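PDB 3GWB: peptidase M16 inactive domain family protein from Pseudomonas fluorescens, which is of unknown specific function, belongs to the M16 peptidase family and is probably a non-catalytic relative of its metallopeptidases. Local coordinates for residues T318-T326 against A418-P426. Residues are numbered along the deposited sequence; the frame is centred on the assembly and turned at random.
Sequences TRAEMSEGT and AGPTVAQKP
Lys425 N donates a nearly straight hydrogen bond to Glu321 O, 3.1 Å long with an angle of 166° at hydrogen, and Gln424 CA adds a weaker CA-H...O contact to the same carbonyl oxygen. The bond ties residues 420-426, the tail that follows the last strand, to the turn between strand 311-319 and helix 323-340.

Glu321 and Lys425 also lie side by side, their side chains pointing the same way. A first torsion of -164° sends the Lys425 chain away from its own N, and bends at chi2 and chi3 turn it toward Glu321, bringing NZ to 2.9 Å from Glu321 OE2, a salt bridge whose carboxylate end is less surely placed. Met322, a selenomethionine in the crystal, folds its bent chain so that CE sits tightly on Lys425 CB, at 3.3 Å, and 3.6 Å from Pro426 CD. A flexible thioether-type chain suits this place, and a proline offers it a compact, puckered apolar ring.

Nearer the sheet, Ala320 CB meets both Pro420 CG and Val422 CG2, 3.6 Å from each; its small methyl lets the tail come close. Ala320 and Pro420 both also touch Thr250 on strand 249-257, which lies between the strands leading into the two segments.

Glu324 crosses Gln424 at about a right angle, though the fine fit of its carboxylate is too doubtful to read a charge effect from. With an alanine here, the aliphatic stem of Gln424 would probably lose its cover from this side and be freer to turn. The one hydrogen bond across the contact, at Glu321 O, and a less certain salt bridge at the same residue, with small apolar contacts around them, probably fix the tail against the turn at this surface.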
# COMPACT_ATOMS: atom_id res chain seq x y z
N THR A 318 22.08 8.48 -1.64
CA THR A 318 22.82 9.64 -1.16
C THR A 318 22.95 10.66 -2.28
O THR A 318 22.60 10.38 -3.43
CB THR A 318 24.26 9.26 -0.73
OG1 THR A 318 24.95 8.69 -1.85
CG2 THR A 318 24.23 8.25 0.40
N ARG A 319 23.44 11.84 -1.95
CA ARG A 319 23.64 12.89 -2.94
C ARG A 319 24.67 12.35 -3.92
O ARG A 319 25.65 11.72 -3.52
CB ARG A 319 24.17 14.16 -2.28
CG ARG A 319 23.38 14.60 -1.05
CD ARG A 319 23.84 15.96 -0.55
NE ARG A 319 23.31 17.05 -1.37
CZ ARG A 319 22.02 17.35 -1.46
NH1 ARG A 319 21.12 16.65 -0.78
NH2 ARG A 319 21.62 18.35 -2.24
N ALA A 320 24.44 12.58 -5.21
CA ALA A 320 25.33 12.11 -6.27
C ALA A 320 26.80 12.45 -6.03
O ALA A 320 27.69 11.63 -6.26
CB ALA A 320 24.88 12.67 -7.61
N GLU A 321 27.05 13.67 -5.56
CA GLU A 321 28.40 14.13 -5.30
C GLU A 321 29.05 13.46 -4.09
O GLU A 321 30.25 13.62 -3.87
CB GLU A 321 28.42 15.65 -5.12
CG GLU A 321 27.34 16.16 -4.18
CD GLU A 321 27.54 17.62 -3.82
OE1 GLU A 321 27.81 18.44 -4.73
OE2 GLU A 321 27.42 17.96 -2.62
N MSE A 322 28.27 12.73 -3.31
CA MSE A 322 28.81 12.06 -2.13
C MSE A 322 28.85 10.53 -2.28
O MSE A 322 29.37 9.83 -1.42
CB MSE A 322 27.97 12.41 -0.89
CG MSE A 322 27.91 13.90 -0.56
SE MSE A 322 29.49 14.59 0.02
CE MSE A 322 30.17 15.17 -1.49
N SER A 323 28.31 10.03 -3.39
CA SER A 323 28.22 8.60 -3.66
C SER A 323 29.55 7.85 -3.65
O SER A 323 29.67 6.77 -3.07
CB SER A 323 27.53 8.35 -4.99
OG SER A 323 28.31 8.86 -6.06
N GLU A 324 30.55 8.43 -4.31
CA GLU A 324 31.86 7.82 -4.39
C GLU A 324 32.45 7.58 -2.99
O GLU A 324 32.96 6.50 -2.68
CB GLU A 324 32.78 8.71 -5.22
CG GLU A 324 32.09 9.32 -6.46
CD GLU A 324 31.42 10.68 -6.20
OE1 GLU A 324 30.86 10.88 -5.10
OE2 GLU A 324 31.44 11.55 -7.09
N GLY A 325 32.36 8.60 -2.13
CA GLY A 325 32.90 8.47 -0.79
C GLY A 325 32.02 7.64 0.13
O GLY A 325 32.52 6.91 0.98
N THR A 326 30.71 7.76 -0.03
CA THR A 326 29.77 7.02 0.81
C THR A 326 29.89 5.52 0.59
O THR A 326 29.79 4.73 1.53
CB THR A 326 28.32 7.47 0.54
OG1 THR A 326 28.23 8.89 0.73
CG2 THR A 326 27.37 6.79 1.52
N ALA A 418 23.21 3.38 -9.42
CA ALA A 418 22.43 4.02 -10.48
C ALA A 418 22.34 5.49 -10.13
O ALA A 418 21.81 5.86 -9.08
CB ALA A 418 21.04 3.41 -10.57
N GLY A 419 22.87 6.32 -11.01
CA GLY A 419 22.85 7.75 -10.78
C GLY A 419 23.68 8.44 -11.85
O GLY A 419 24.14 7.80 -12.78
N PRO A 420 23.89 9.76 -11.73
CA PRO A 420 24.68 10.52 -12.70
C PRO A 420 26.17 10.46 -12.39
O PRO A 420 26.55 10.23 -11.24
CB PRO A 420 24.14 11.92 -12.54
CG PRO A 420 23.96 11.99 -11.06
CD PRO A 420 23.29 10.67 -10.73
N THR A 421 27.00 10.69 -13.40
CA THR A 421 28.44 10.70 -13.20
C THR A 421 28.82 12.15 -12.96
O THR A 421 28.84 12.95 -13.89
CB THR A 421 29.19 10.17 -14.44
OG1 THR A 421 28.86 8.78 -14.61
CG2 THR A 421 30.69 10.30 -14.26
N VAL A 422 29.09 12.49 -11.70
CA VAL A 422 29.43 13.86 -11.34
C VAL A 422 30.67 13.99 -10.47
O VAL A 422 31.12 13.02 -9.85
CB VAL A 422 28.26 14.52 -10.58
CG1 VAL A 422 27.05 14.64 -11.49
CG2 VAL A 422 27.90 13.68 -9.36
N ALA A 423 31.23 15.20 -10.43
CA ALA A 423 32.42 15.48 -9.63
C ALA A 423 32.15 15.23 -8.15
O ALA A 423 31.12 15.65 -7.62
CB ALA A 423 32.86 16.92 -9.85
N GLN A 424 33.09 14.55 -7.49
CA GLN A 424 32.98 14.22 -6.07
C GLN A 424 33.32 15.43 -5.21
O GLN A 424 34.34 16.06 -5.41
CB GLN A 424 33.93 13.07 -5.73
CG GLN A 424 34.04 11.99 -6.80
CD GLN A 424 34.98 12.34 -7.94
OE1 GLN A 424 34.98 13.47 -8.44
NE2 GLN A 424 35.78 11.37 -8.37
N LYS A 425 32.47 15.75 -4.23
CA LYS A 425 32.72 16.91 -3.38
C LYS A 425 33.31 16.63 -1.99
O LYS A 425 33.33 17.52 -1.13
CB LYS A 425 31.43 17.73 -3.21
CG LYS A 425 31.68 19.14 -2.66
CD LYS A 425 30.54 19.64 -1.78
CE LYS A 425 29.32 20.08 -2.58
NZ LYS A 425 28.22 20.56 -1.69
N PRO A 426 33.80 15.40 -1.73
CA PRO A 426 34.36 15.17 -0.39
C PRO A 426 35.65 15.96 -0.15
O PRO A 426 35.98 16.81 -1.00
CB PRO A 426 34.59 13.67 -0.36
CG PRO A 426 33.48 13.16 -1.22
CD PRO A 426 33.54 14.11 -2.40